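Local coordinates for protein O-ureido-L-serine synthase (Streptomyces lavendulae, PDB 3X44) that catalyses the pyridoxal-phosphate-dependent joining of hydroxyurea to O-acetyl-L-serine, giving O-ureido-L-serine for D-cycloserine biosynthesis, and also makes cysteine from sulfide, at residues V198-P203 with D237-M242; G267-T272 with L286-P291; R168-V173 with E282-L287; T155-I160 with T183-M188. The protein carries 1 engineered substitution. All coordinates share one frame; numbering follows the deposited sequence.

Interaction 1. Residues V198-P203 with D237-M242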
loop_
_atom_site.group_PDB
_atom_site.type_symbol
_atom_site.label_atom_id
_atom_site.label_comp_id
_atom_site.label_asym_id
_atom_site.label_seq_id
_atom_site.Cartn_x
_atom_site.Cartn_y
_atom_site.Cartn_z
ATOM N N VAL A 198 20.581 0.352 -19.638
ATOM C CA VAL A 198 19.287 0.663 -20.219
ATOM C C VAL A 198 19.219 0.061 -21.616
ATOM O O VAL A 198 19.898 0.511 -22.539
ATOM C CB VAL A 198 19.051 2.194 -20.289
ATOM C CG1 VAL A 198 17.779 2.490 -21.071
ATOM C CG2 VAL A 198 18.940 2.765 -18.874
ATOM N N VAL A 199 18.385 -0.964 -21.756
ATOM C CA VAL A 199 18.223 -1.678 -23.016
ATOM C C VAL A 199 16.925 -1.325 -23.729
ATOM O O VAL A 199 15.839 -1.604 -23.223
ATOM C CB VAL A 199 18.249 -3.211 -22.769
ATOM C CG1 VAL A 199 18.124 -3.963 -24.080
ATOM C CG2 VAL A 199 19.538 -3.594 -22.044
ATOM N N ALA A 200 17.042 -0.727 -24.910
ATOM C CA ALA A 200 15.865 -0.352 -25.698
ATOM C C ALA A 200 15.814 -1.194 -26.964
ATOM O O ALA A 200 16.756 -1.202 -27.753
ATOM C CB ALA A 200 15.911 1.138 -26.063
ATOM N N LEU A 201 14.718 -1.914 -27.156
ATOM C CA LEU A 201 14.595 -2.747 -28.339
ATOM C C LEU A 201 13.627 -2.153 -29.350
ATOM O O LEU A 201 12.786 -1.321 -29.009
ATOM C CB LEU A 201 14.131 -4.156 -27.947
ATOM C CG LEU A 201 12.793 -4.246 -27.210
ATOM C CD1 LEU A 201 11.673 -4.495 -28.208
ATOM C CD2 LEU A 201 12.851 -5.368 -26.185
ATOM N N GLU A 202 13.772 -2.578 -30.599
ATOM C CA GLU A 202 12.901 -2.148 -31.678
ATOM C C GLU A 202 12.510 -3.430 -32.406
ATOM O O GLU A 202 13.200 -4.446 -32.291
ATOM C CB GLU A 202 13.642 -1.232 -32.658
ATOM C CG GLU A 202 14.563 -0.214 -32.030
ATOM C CD GLU A 202 15.136 0.735 -33.072
ATOM O OE1 GLU A 202 14.392 1.628 -33.532
ATOM O OE2 GLU A 202 16.325 0.584 -33.437
ATOM N N PRO A 203 11.387 -3.411 -33.139
ATOM C CA PRO A 203 10.998 -4.632 -33.854
ATOM C C PRO A 203 12.021 -4.886 -34.958
ATOM O O PRO A 203 12.542 -3.939 -35.554
ATOM C CB PRO A 203 9.609 -4.308 -34.417
ATOM C CG PRO A 203 9.147 -3.071 -33.665
ATOM C CD PRO A 203 10.413 -2.322 -33.328
ATOM N N ASP A 237 21.917 2.530 -23.443
ATOM C CA ASP A 237 23.224 1.877 -23.404
ATOM C C ASP A 237 23.233 0.758 -24.435
ATOM O O ASP A 237 24.242 0.511 -25.089
ATOM C CB ASP A 237 23.496 1.276 -22.025
ATOM C CG ASP A 237 23.484 2.314 -20.932
ATOM O OD1 ASP A 237 22.668 2.174 -19.996
ATOM O OD2 ASP A 237 24.289 3.269 -21.013
ATOM N N ASP A 238 22.095 0.085 -24.581
ATOM C CA ASP A 238 21.972 -1.005 -25.537
ATOM C C ASP A 238 20.745 -0.848 -26.421
ATOM O O ASP A 238 19.612 -0.873 -25.934
ATOM C CB ASP A 238 21.887 -2.350 -24.809
ATOM C CG ASP A 238 23.136 -2.664 -24.024
ATOM O OD1 ASP A 238 24.225 -2.657 -24.627
ATOM O OD2 ASP A 238 23.032 -2.916 -22.806
ATOM N N LEU A 239 20.979 -0.690 -27.722
ATOM C CA LEU A 239 19.908 -0.563 -28.708
ATOM C C LEU A 239 19.892 -1.879 -29.500
ATOM O O LEU A 239 20.793 -2.146 -30.299
ATOM C CB LEU A 239 20.188 0.623 -29.644
ATOM C CG LEU A 239 19.151 0.922 -30.734
ATOM C CD1 LEU A 239 17.775 1.105 -30.110
ATOM C CD2 LEU A 239 19.562 2.179 -31.506
ATOM N N VAL A 240 18.870 -2.698 -29.261
ATOM C CA VAL A 240 18.744 -4.006 -29.903
ATOM C C VAL A 240 17.442 -4.183 -30.678
ATOM O O VAL A 240 16.596 -3.285 -30.711
ATOM C CB VAL A 240 18.811 -5.123 -28.845
ATOM C CG1 VAL A 240 20.134 -5.060 -28.101
ATOM C CG2 VAL A 240 17.650 -4.966 -27.861
ATOM N N THR A 241 17.295 -5.350 -31.303
ATOM C CA THR A 241 16.090 -5.678 -32.053
ATOM C C THR A 241 15.470 -6.954 -31.506
ATOM O O THR A 241 16.119 -7.721 -30.794
ATOM C CB THR A 241 16.376 -5.916 -33.548
ATOM O OG1 THR A 241 17.412 -6.896 -33.686
ATOM C CG2 THR A 241 16.780 -4.623 -34.231
ATOM N N MET A 242 14.207 -7.165 -31.845
ATOM C CA MET A 242 13.461 -8.347 -31.435
ATOM C C MET A 242 12.401 -8.574 -32.509
ATOM O O MET A 242 11.688 -7.643 -32.894
ATOM C CB MET A 242 12.796 -8.125 -30.073
ATOM C CG MET A 242 11.845 -9.247 -29.649
ATOM S SD MET A 242 12.609 -10.898 -29.688
ATOM C CE MET A 242 13.915 -10.698 -28.465
HETATM O O HOH W 1 17.387 -1.583 -32.816
#
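Val240 lays CG2 against CB of Leu201 at 3.6 Å, and the same methyl reaches CG1 of Val199 at 3.9 Å. It can touch both because it stands between its own backbone N and carbonyl carbon, with CG1 turned to the side of N (chi1 -60°). Asp238 lies on this face too, its OD2 beside CG2 of Val199 while a salt bridge ties it to Arg197. On the other face, carrying Ala200, Leu239 and Glu202, the leucine has CG anti to the backbone N (chi1 -179°), and its CD1 comes 3.7 Å from OE2 of Glu202. That carboxylate is held through its two oxygens by the backbone N atoms of Leu209 and Ala210; a water also donates to OE2 and to Val240 O, bridging the strands. Asp237 closes the N-terminal end: its OD1 takes the N-H of Val198 on the anti lone pair, 2.8 Å and almost straight at 176°, while Val198 O accepts from the N atoms of both Asp237 and Asp238. Further bonds alternate from Ala200 N to Asp238 O, 2.8 Å, through to Met242 N on Glu202 O, 2.9 Å. Val198 and Ala200 pack on helix 180-192, Val199 and Leu201 on helix 264-278. This is a parallel strand pair at the margin of the larger sheet, joined by a beta-alpha-beta crossover, in the fold of the cysteine synthase family.

Interaction 2. Residues G267-T272 with L286-P291. With PUS ((E)-O-(carbamoylamino)-N-({3-hydroxy-2-methyl-5-[(phosphonooxy)methyl]pyridin-4-yl}methylidene)-L-serine), chain C.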
loop_
_atom_site.group_PDB
_atom_site.type_symbol
_atom_site.label_atom_id
_atom_site.label_comp_id
_atom_site.label_asym_id
_atom_site.label_seq_id
_atom_site.Cartn_x
_atom_site.Cartn_y
_atom_site.Cartn_z
ATOM N N GLY A 267 5.759 -9.391 -24.510
ATOM C CA GLY A 267 6.519 -10.585 -24.822
ATOM C C GLY A 267 7.870 -10.213 -25.409
ATOM O O GLY A 267 8.857 -10.936 -25.245
ATOM N N ALA A 268 7.917 -9.072 -26.091
ATOM C CA ALA A 268 9.156 -8.613 -26.711
ATOM C C ALA A 268 10.218 -8.290 -25.668
ATOM O O ALA A 268 11.329 -8.813 -25.732
ATOM C CB ALA A 268 8.885 -7.383 -27.588
ATOM N N THR A 269 9.872 -7.433 -24.707
ATOM C CA THR A 269 10.807 -7.034 -23.656
ATOM C C THR A 269 11.312 -8.240 -22.864
ATOM O O THR A 269 12.508 -8.368 -22.612
ATOM C CB THR A 269 10.169 -6.019 -22.681
ATOM O OG1 THR A 269 9.014 -6.602 -22.068
ATOM C CG2 THR A 269 9.753 -4.755 -23.423
ATOM N N VAL A 270 10.402 -9.127 -22.479
ATOM C CA VAL A 270 10.798 -10.317 -21.742
ATOM C C VAL A 270 11.762 -11.161 -22.575
ATOM O O VAL A 270 12.773 -11.648 -22.059
ATOM C CB VAL A 270 9.580 -11.170 -21.376
ATOM C CG1 VAL A 270 10.032 -12.501 -20.760
ATOM C CG2 VAL A 270 8.694 -10.397 -20.414
ATOM N N ALA A 271 11.434 -11.333 -23.858
ATOM C CA ALA A 271 12.251 -12.107 -24.789
ATOM C C ALA A 271 13.667 -11.543 -24.822
ATOM O O ALA A 271 14.652 -12.275 -24.709
ATOM C CB ALA A 271 11.637 -12.061 -26.191
ATOM N N THR A 272 13.759 -10.227 -24.962
ATOM C CA THR A 272 15.051 -9.567 -24.997
ATOM C C THR A 272 15.796 -9.824 -23.694
ATOM O O THR A 272 16.975 -10.184 -23.705
ATOM C CB THR A 272 14.888 -8.053 -25.192
ATOM O OG1 THR A 272 14.547 -7.792 -26.561
ATOM C CG2 THR A 272 16.181 -7.322 -24.843
ATOM N N LEU A 286 17.493 -8.628 -13.935
ATOM C CA LEU A 286 16.926 -7.828 -15.012
ATOM C C LEU A 286 15.466 -7.486 -14.778
ATOM O O LEU A 286 14.730 -8.269 -14.187
ATOM C CB LEU A 286 17.045 -8.584 -16.336
ATOM C CG LEU A 286 18.441 -9.077 -16.718
ATOM C CD1 LEU A 286 18.638 -10.524 -16.245
ATOM C CD2 LEU A 286 18.596 -8.979 -18.227
ATOM N N LEU A 287 15.059 -6.311 -15.256
ATOM C CA LEU A 287 13.681 -5.847 -15.137
ATOM C C LEU A 287 13.120 -5.541 -16.524
ATOM O O LEU A 287 13.721 -4.779 -17.290
ATOM C CB LEU A 287 13.611 -4.584 -14.284
ATOM C CG LEU A 287 12.227 -3.934 -14.207
ATOM C CD1 LEU A 287 11.286 -4.853 -13.413
ATOM C CD2 LEU A 287 12.326 -2.562 -13.544
ATOM N N ALA A 288 11.964 -6.126 -16.833
ATOM C CA ALA A 288 11.306 -5.931 -18.119
ATOM C C ALA A 288 9.915 -5.317 -17.964
ATOM O O ALA A 288 9.146 -5.705 -17.078
ATOM C CB ALA A 288 11.193 -7.268 -18.856
ATOM N N MET A 289 9.600 -4.359 -18.834
ATOM C CA MET A 289 8.300 -3.699 -18.810
ATOM C C MET A 289 7.260 -4.505 -19.585
ATOM O O MET A 289 7.531 -4.983 -20.681
ATOM C CB MET A 289 8.392 -2.309 -19.446
ATOM C CG MET A 289 9.303 -1.337 -18.731
ATOM S SD MET A 289 8.613 -0.836 -17.147
ATOM C CE MET A 289 7.121 0.024 -17.668
ATOM N N LEU A 290 6.077 -4.662 -18.998
ATOM C CA LEU A 290 4.965 -5.356 -19.641
ATOM C C LEU A 290 3.911 -4.246 -19.730
ATOM O O LEU A 290 3.151 -4.003 -18.786
ATOM C CB LEU A 290 4.453 -6.515 -18.775
ATOM C CG LEU A 290 5.456 -7.507 -18.166
ATOM C CD1 LEU A 290 4.678 -8.691 -17.609
ATOM C CD2 LEU A 290 6.482 -7.970 -19.200
ATOM N N PRO A 291 3.879 -3.540 -20.866
ATOM C CA PRO A 291 2.956 -2.430 -21.132
ATOM C C PRO A 291 1.456 -2.633 -20.988
ATOM O O PRO A 291 0.762 -1.731 -20.520
ATOM C CB PRO A 291 3.345 -1.975 -22.537
ATOM C CG PRO A 291 4.802 -2.400 -22.665
ATOM C CD PRO A 291 4.796 -3.753 -22.002
HETATM N N PUS C . 1.383 3.179 -27.090
HETATM C CA PUS C . 1.065 4.584 -27.571
HETATM C CB PUS C . 2.016 5.022 -28.741
HETATM O OG PUS C . 1.882 4.074 -29.894
HETATM N ND PUS C . 2.096 4.752 -31.153
HETATM C CE PUS C . 3.059 4.312 -31.993
HETATM N NZ2 PUS C . 4.057 3.535 -31.532
HETATM O OZ1 PUS C . 3.028 4.612 -33.144
HETATM C C PUS C . -0.401 4.620 -28.056
HETATM O O PUS C . -1.171 3.790 -27.663
HETATM O OT PUS C . -0.769 5.478 -28.822
HETATM C C2 PUS C . 2.390 -0.971 -25.849
HETATM C C3 PUS C . 1.958 0.406 -26.148
HETATM C C4 PUS C . 2.961 1.477 -26.162
HETATM C C5 PUS C . 4.355 1.143 -25.849
HETATM C C6 PUS C . 4.688 -0.259 -25.552
HETATM C C2A PUS C . 1.399 -2.100 -25.866
HETATM C C4A PUS C . 2.612 2.867 -26.646
HETATM C C5A PUS C . 5.443 2.206 -25.837
HETATM N N1 PUS C . 3.715 -1.235 -25.569
HETATM O O3 PUS C . 0.653 0.678 -26.343
HETATM O O1P PUS C . 5.017 5.222 -25.687
HETATM O O2P PUS C . 6.040 5.067 -23.562
HETATM O O3P PUS C . 7.213 4.327 -25.492
HETATM O O4P PUS C . 5.315 3.066 -24.655
HETATM P P PUS C . 5.899 4.424 -24.856
#
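Thr269 holds OG1 between its backbone N and carbonyl carbon (chi1 60°), which sets the hydroxyl facing strand 285-290, 2.6 Å from Met289 O and within hydrogen-bonding reach of Ala266 O in its own helix. Val270 turns CG2 to the side of its backbone N, with CG1 anti to that N (chi1 173°), and CG2 meets CD2 of Leu290 at 3.5 Å, the two side chains slanting across one another. CB of Ala288 packs against both residues, 3.9 Å from Thr269 OG1 and 4.3 Å from Val270 CG2. Small side chains let the helix settle close: its axis runs 7.1 Å from that of the strand, nearly antiparallel to it at 166°. Where the strand ends, Pro291 presses its ring on the pyridine of the bound PUS, CB lying 3.1 Å from N1, and Ser265 at the start of the same helix bonds the ligand through OG. The strand's end thus reaches the pocket at Pro291, while the Thr269 and Val270 contacts lie behind it. Helix 264-278 is wedged between this strand and helix 244-257, whose Thr250 and Leu254 touch Val270, while Ala268, Ala271 and Thr272 rest on Met242 of strand 238-242.

Interaction 3. Residues R168-V173 with E282-L287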
loop_
_atom_site.group_PDB
_atom_site.type_symbol
_atom_site.label_atom_id
_atom_site.label_comp_id
_atom_site.label_asym_id
_atom_site.label_seq_id
_atom_site.Cartn_x
_atom_site.Cartn_y
_atom_site.Cartn_z
ATOM N N ARG A 168 20.072 -5.565 -5.880
ATOM C CA ARG A 168 20.788 -5.647 -7.147
ATOM C C ARG A 168 19.884 -5.521 -8.374
ATOM O O ARG A 168 18.849 -6.180 -8.472
ATOM C CB ARG A 168 21.556 -6.967 -7.226
ATOM C CG ARG A 168 22.163 -7.244 -8.596
ATOM C CD ARG A 168 23.337 -8.205 -8.504
ATOM N NE ARG A 168 23.971 -8.409 -9.804
ATOM C CZ ARG A 168 24.865 -9.359 -10.056
ATOM N NH1 ARG A 168 25.232 -10.195 -9.091
ATOM N NH2 ARG A 168 25.383 -9.482 -11.273
ATOM N N LEU A 169 20.289 -4.656 -9.300
ATOM C CA LEU A 169 19.574 -4.438 -10.554
ATOM C C LEU A 169 20.643 -4.141 -11.602
ATOM O O LEU A 169 21.408 -3.185 -11.461
ATOM C CB LEU A 169 18.594 -3.260 -10.449
ATOM C CG LEU A 169 17.813 -2.968 -11.742
ATOM C CD1 LEU A 169 17.002 -4.192 -12.143
ATOM C CD2 LEU A 169 16.901 -1.756 -11.544
ATOM N N ASP A 170 20.687 -4.964 -12.643
ATOM C CA ASP A 170 21.680 -4.828 -13.707
ATOM C C ASP A 170 21.191 -4.306 -15.054
ATOM O O ASP A 170 21.914 -3.579 -15.732
ATOM C CB ASP A 170 22.372 -6.172 -13.929
ATOM C CG ASP A 170 23.059 -6.673 -12.686
ATOM O OD1 ASP A 170 24.054 -6.047 -12.270
ATOM O OD2 ASP A 170 22.597 -7.683 -12.120
ATOM N N HIS A 171 19.984 -4.691 -15.462
ATOM C CA HIS A 171 19.442 -4.239 -16.747
ATOM C C HIS A 171 17.976 -3.853 -16.663
ATOM O O HIS A 171 17.198 -4.505 -15.969
ATOM C CB HIS A 171 19.557 -5.332 -17.807
ATOM C CG HIS A 171 20.861 -6.058 -17.799
ATOM N ND1 HIS A 171 21.883 -5.756 -18.673
ATOM C CD2 HIS A 171 21.305 -7.085 -17.036
ATOM C CE1 HIS A 171 22.902 -6.567 -18.447
ATOM N NE2 HIS A 171 22.576 -7.382 -17.459
ATOM N N PHE A 172 17.617 -2.790 -17.378
ATOM C CA PHE A 172 16.240 -2.315 -17.457
ATOM C C PHE A 172 15.858 -2.487 -18.930
ATOM O O PHE A 172 16.491 -1.909 -19.814
ATOM C CB PHE A 172 16.145 -0.840 -17.064
ATOM C CG PHE A 172 14.786 -0.241 -17.294
ATOM C CD1 PHE A 172 13.683 -0.686 -16.568
ATOM C CD2 PHE A 172 14.604 0.751 -18.247
ATOM C CE1 PHE A 172 12.417 -0.154 -16.788
ATOM C CE2 PHE A 172 13.342 1.291 -18.478
ATOM C CZ PHE A 172 12.246 0.838 -17.746
ATOM N N VAL A 173 14.821 -3.268 -19.203
ATOM C CA VAL A 173 14.436 -3.516 -20.589
ATOM C C VAL A 173 13.090 -2.963 -21.011
ATOM O O VAL A 173 12.079 -3.182 -20.351
ATOM C CB VAL A 173 14.444 -5.023 -20.885
ATOM C CG1 VAL A 173 14.256 -5.258 -22.368
ATOM C CG2 VAL A 173 15.749 -5.642 -20.393
ATOM N N GLU A 282 26.414 -14.990 -13.390
ATOM C CA GLU A 282 25.532 -15.441 -12.322
ATOM C C GLU A 282 25.159 -14.283 -11.396
ATOM O O GLU A 282 25.985 -13.421 -11.111
ATOM C CB GLU A 282 26.217 -16.547 -11.517
ATOM C CG GLU A 282 27.021 -17.523 -12.368
ATOM C CD GLU A 282 27.003 -18.939 -11.813
ATOM O OE1 GLU A 282 27.021 -19.897 -12.617
ATOM O OE2 GLU A 282 26.971 -19.090 -10.571
ATOM N N GLY A 283 23.913 -14.273 -10.932
ATOM C CA GLY A 283 23.453 -13.216 -10.045
ATOM C C GLY A 283 22.818 -12.032 -10.758
ATOM O O GLY A 283 22.162 -11.201 -10.132
ATOM N N THR A 284 23.009 -11.961 -12.071
ATOM C CA THR A 284 22.467 -10.872 -12.881
ATOM C C THR A 284 20.957 -10.718 -12.704
ATOM O O THR A 284 20.207 -11.688 -12.838
ATOM C CB THR A 284 22.777 -11.102 -14.377
ATOM O OG1 THR A 284 24.193 -11.031 -14.586
ATOM C CG2 THR A 284 22.087 -10.056 -15.246
ATOM N N VAL A 285 20.524 -9.499 -12.392
ATOM C CA VAL A 285 19.104 -9.199 -12.204
ATOM C C VAL A 285 18.605 -8.259 -13.305
ATOM O O VAL A 285 19.216 -7.221 -13.572
ATOM C CB VAL A 285 18.838 -8.536 -10.837
ATOM C CG1 VAL A 285 17.344 -8.290 -10.674
ATOM C CG2 VAL A 285 19.353 -9.425 -9.710
ATOM N N LEU A 286 17.493 -8.628 -13.935
ATOM C CA LEU A 286 16.926 -7.828 -15.012
ATOM C C LEU A 286 15.466 -7.486 -14.778
ATOM O O LEU A 286 14.730 -8.269 -14.187
ATOM C CB LEU A 286 17.045 -8.584 -16.336
ATOM C CG LEU A 286 18.441 -9.077 -16.718
ATOM C CD1 LEU A 286 18.638 -10.524 -16.245
ATOM C CD2 LEU A 286 18.596 -8.979 -18.227
ATOM N N LEU A 287 15.059 -6.311 -15.256
ATOM C CA LEU A 287 13.681 -5.847 -15.137
ATOM C C LEU A 287 13.120 -5.541 -16.524
ATOM O O LEU A 287 13.721 -4.779 -17.290
ATOM C CB LEU A 287 13.611 -4.584 -14.284
ATOM C CG LEU A 287 12.227 -3.934 -14.207
ATOM C CD1 LEU A 287 11.286 -4.853 -13.413
ATOM C CD2 LEU A 287 12.326 -2.562 -13.544
HETATM O O HOH W 2 25.419 -8.717 -14.331
#
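Asp170 OD2 is gripped by two donors: Val285 N reaches its anti lone pair at 2.8 Å, straight at 170°, and Arg168 NE its syn lone pair at 2.8 Å in a bent salt bridge, OD2 lying tilted 24° from the guanidinium plane. With both bonds on one oxygen, Asp170 ties the residues before strand 171-174 to Val285. Gly283 O lies 3.2 Å above the guanidinium centre of Arg168, with N-H angles too poor for a hydrogen bond. A water links Arg168 NH2 to Thr284 OG1, which also bonds Pro281 O. Val285 O is doubly held as well, by the N atoms of Asp170 and His171, before the parallel ladder continues with Leu287 N on His171 O and Val173 N on Leu287 O at 2.7 Å. His171 and Leu286 run side by side, CD2 of His171 3.5 Å from CG of Leu286, and CG2 of Thr284 meets the imidazole edge 3.5 Å from NE2. Leu287 puts CD2 at the ring edge of Phe172, 3.8 Å from Phe172 CD1. Phe172 and Leu287 face Ile160 of helix 147-164, and Phe172 also touches helix 180-192; His171, Val173 and Leu286 face helix 264-278 on the sheet's other side.

Interaction 4. Residues T155-I160 with T183-M188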
loop_
_atom_site.group_PDB
_atom_site.type_symbol
_atom_site.label_atom_id
_atom_site.label_comp_id
_atom_site.label_asym_id
_atom_site.label_seq_id
_atom_site.Cartn_x
_atom_site.Cartn_y
_atom_site.Cartn_z
ATOM N N THR A 155 6.673 8.791 -11.479
ATOM C CA THR A 155 5.963 7.634 -10.959
ATOM C C THR A 155 6.618 6.310 -11.329
ATOM O O THR A 155 7.129 5.610 -10.463
ATOM C CB THR A 155 4.487 7.626 -11.421
ATOM O OG1 THR A 155 4.422 7.582 -12.850
ATOM C CG2 THR A 155 3.778 8.881 -10.929
ATOM N N THR A 156 6.602 5.974 -12.616
ATOM C CA THR A 156 7.182 4.723 -13.093
ATOM C C THR A 156 8.600 4.490 -12.595
ATOM O O THR A 156 8.929 3.399 -12.134
ATOM C CB THR A 156 7.217 4.676 -14.624
ATOM O OG1 THR A 156 5.969 5.158 -15.137
ATOM C CG2 THR A 156 7.458 3.244 -15.099
ATOM N N ALA A 157 9.436 5.514 -12.719
ATOM C CA ALA A 157 10.822 5.439 -12.270
ATOM C C ALA A 157 10.919 5.371 -10.742
ATOM O O ALA A 157 11.776 4.674 -10.194
ATOM C CB ALA A 157 11.603 6.659 -12.786
ATOM N N SER A 158 10.048 6.104 -10.055
ATOM C CA SER A 158 10.067 6.123 -8.592
ATOM C C SER A 158 9.676 4.775 -8.000
ATOM O O SER A 158 10.204 4.370 -6.963
ATOM C CB SER A 158 9.125 7.208 -8.054
ATOM O OG SER A 158 9.638 8.506 -8.311
ATOM N N GLU A 159 8.737 4.098 -8.650
ATOM C CA GLU A 159 8.272 2.789 -8.192
ATOM C C GLU A 159 9.385 1.760 -8.391
ATOM O O GLU A 159 9.626 0.905 -7.534
ATOM C CB GLU A 159 7.033 2.362 -8.990
ATOM C CG GLU A 159 5.820 3.256 -8.778
ATOM C CD GLU A 159 4.835 3.186 -9.927
ATOM O OE1 GLU A 159 4.735 2.116 -10.565
ATOM O OE2 GLU A 159 4.162 4.202 -10.190
ATOM N N ILE A 160 10.059 1.853 -9.535
ATOM C CA ILE A 160 11.148 0.940 -9.860
ATOM C C ILE A 160 12.303 1.112 -8.872
ATOM O O ILE A 160 12.789 0.140 -8.300
ATOM C CB ILE A 160 11.654 1.177 -11.307
ATOM C CG1 ILE A 160 10.619 0.648 -12.308
ATOM C CG2 ILE A 160 13.017 0.493 -11.516
ATOM C CD1 ILE A 160 10.875 1.052 -13.771
ATOM N N THR A 183 12.535 7.285 -21.955
ATOM C CA THR A 183 13.197 8.543 -21.625
ATOM C C THR A 183 13.004 8.938 -20.163
ATOM O O THR A 183 13.967 9.297 -19.479
ATOM C CB THR A 183 12.701 9.681 -22.543
ATOM O OG1 THR A 183 13.082 9.393 -23.892
ATOM C CG2 THR A 183 13.322 11.020 -22.125
ATOM N N GLY A 184 11.764 8.858 -19.682
ATOM C CA GLY A 184 11.475 9.211 -18.299
ATOM C C GLY A 184 12.196 8.326 -17.297
ATOM O O GLY A 184 12.836 8.819 -16.361
ATOM N N VAL A 185 12.100 7.013 -17.484
ATOM C CA VAL A 185 12.766 6.095 -16.573
ATOM C C VAL A 185 14.279 6.125 -16.791
ATOM O O VAL A 185 15.054 6.154 -15.834
ATOM C CB VAL A 185 12.260 4.656 -16.757
ATOM C CG1 VAL A 185 13.000 3.726 -15.800
ATOM C CG2 VAL A 185 10.767 4.588 -16.478
ATOM N N GLY A 186 14.687 6.136 -18.057
ATOM C CA GLY A 186 16.102 6.154 -18.383
ATOM C C GLY A 186 16.860 7.310 -17.760
ATOM O O GLY A 186 18.006 7.153 -17.328
ATOM N N GLN A 187 16.214 8.472 -17.707
ATOM C CA GLN A 187 16.832 9.673 -17.158
ATOM C C GLN A 187 16.984 9.659 -15.639
ATOM O O GLN A 187 17.952 10.209 -15.104
ATOM C CB GLN A 187 16.040 10.902 -17.591
ATOM C CG GLN A 187 16.344 11.338 -19.013
ATOM C CD GLN A 187 15.517 12.519 -19.450
ATOM O OE1 GLN A 187 14.510 12.853 -18.827
ATOM N NE2 GLN A 187 15.938 13.164 -20.529
ATOM N N MET A 188 16.036 9.035 -14.946
ATOM C CA MET A 188 16.100 8.960 -13.493
ATOM C C MET A 188 17.111 7.878 -13.118
ATOM O O MET A 188 17.827 8.000 -12.122
ATOM C CB MET A 188 14.718 8.640 -12.913
ATOM C CG MET A 188 13.683 9.742 -13.155
ATOM S SD MET A 188 14.320 11.434 -12.933
ATOM C CE MET A 188 14.398 11.516 -11.179
#
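Val185 meets Thr156 and Ile160 through its two methyls, and the packing is apolar. Its CG2 meets CG2 of Thr156 at 3.8 Å, while its CG1, anti to the backbone N (chi1 179°), meets CD1 of Ile160 at 4.0 Å; in both cases the side chains cross at about a right angle. The threonine can offer a methyl because its CG2 is anti to the backbone N; OG1 stands beside that N, anti to the carbonyl carbon, where it bonds His152 ND1. Next to this pair, Ala157 sets its CB directly against the second helix, 3.7 Å from CB of Met188 and 4.0 Å from CA of Val185. Because Ala157 has only a methyl, the CA atoms of Ala157 and Val185 can come within 4.8 Å, and the helix axes approach to 8.6 Å at 46°. Met188 and Ser158 also pack on their counterparts in the second subunit, and Ile160 and Val185 both touch Phe172 of strand 171-174. The chemistry implies an apolar contact resting on van der Waals packing of small or branched side chains, which lets two helices meet beside the sheet and a subunit interface.

From the N terminus, helix 147-164 supplies the first half of interaction 4, which closes a short loop by meeting helix 180-192 after the chain has passed through strand 171-174. That strand opens interaction 3 before interaction 4 has closed, so the two loops interleave and cross. Interaction 1 then closes between strands 197-203 and 238-242, nested within the long loop of interaction 3; Val199 N probably bonds Phe172 O. Last, interaction 2 brings helix 264-278 back on strand 285-290, which also ends interaction 3, sharing Leu286 and Leu287. Together they tie four parallel strands of the larger sheet to helices on both its faces.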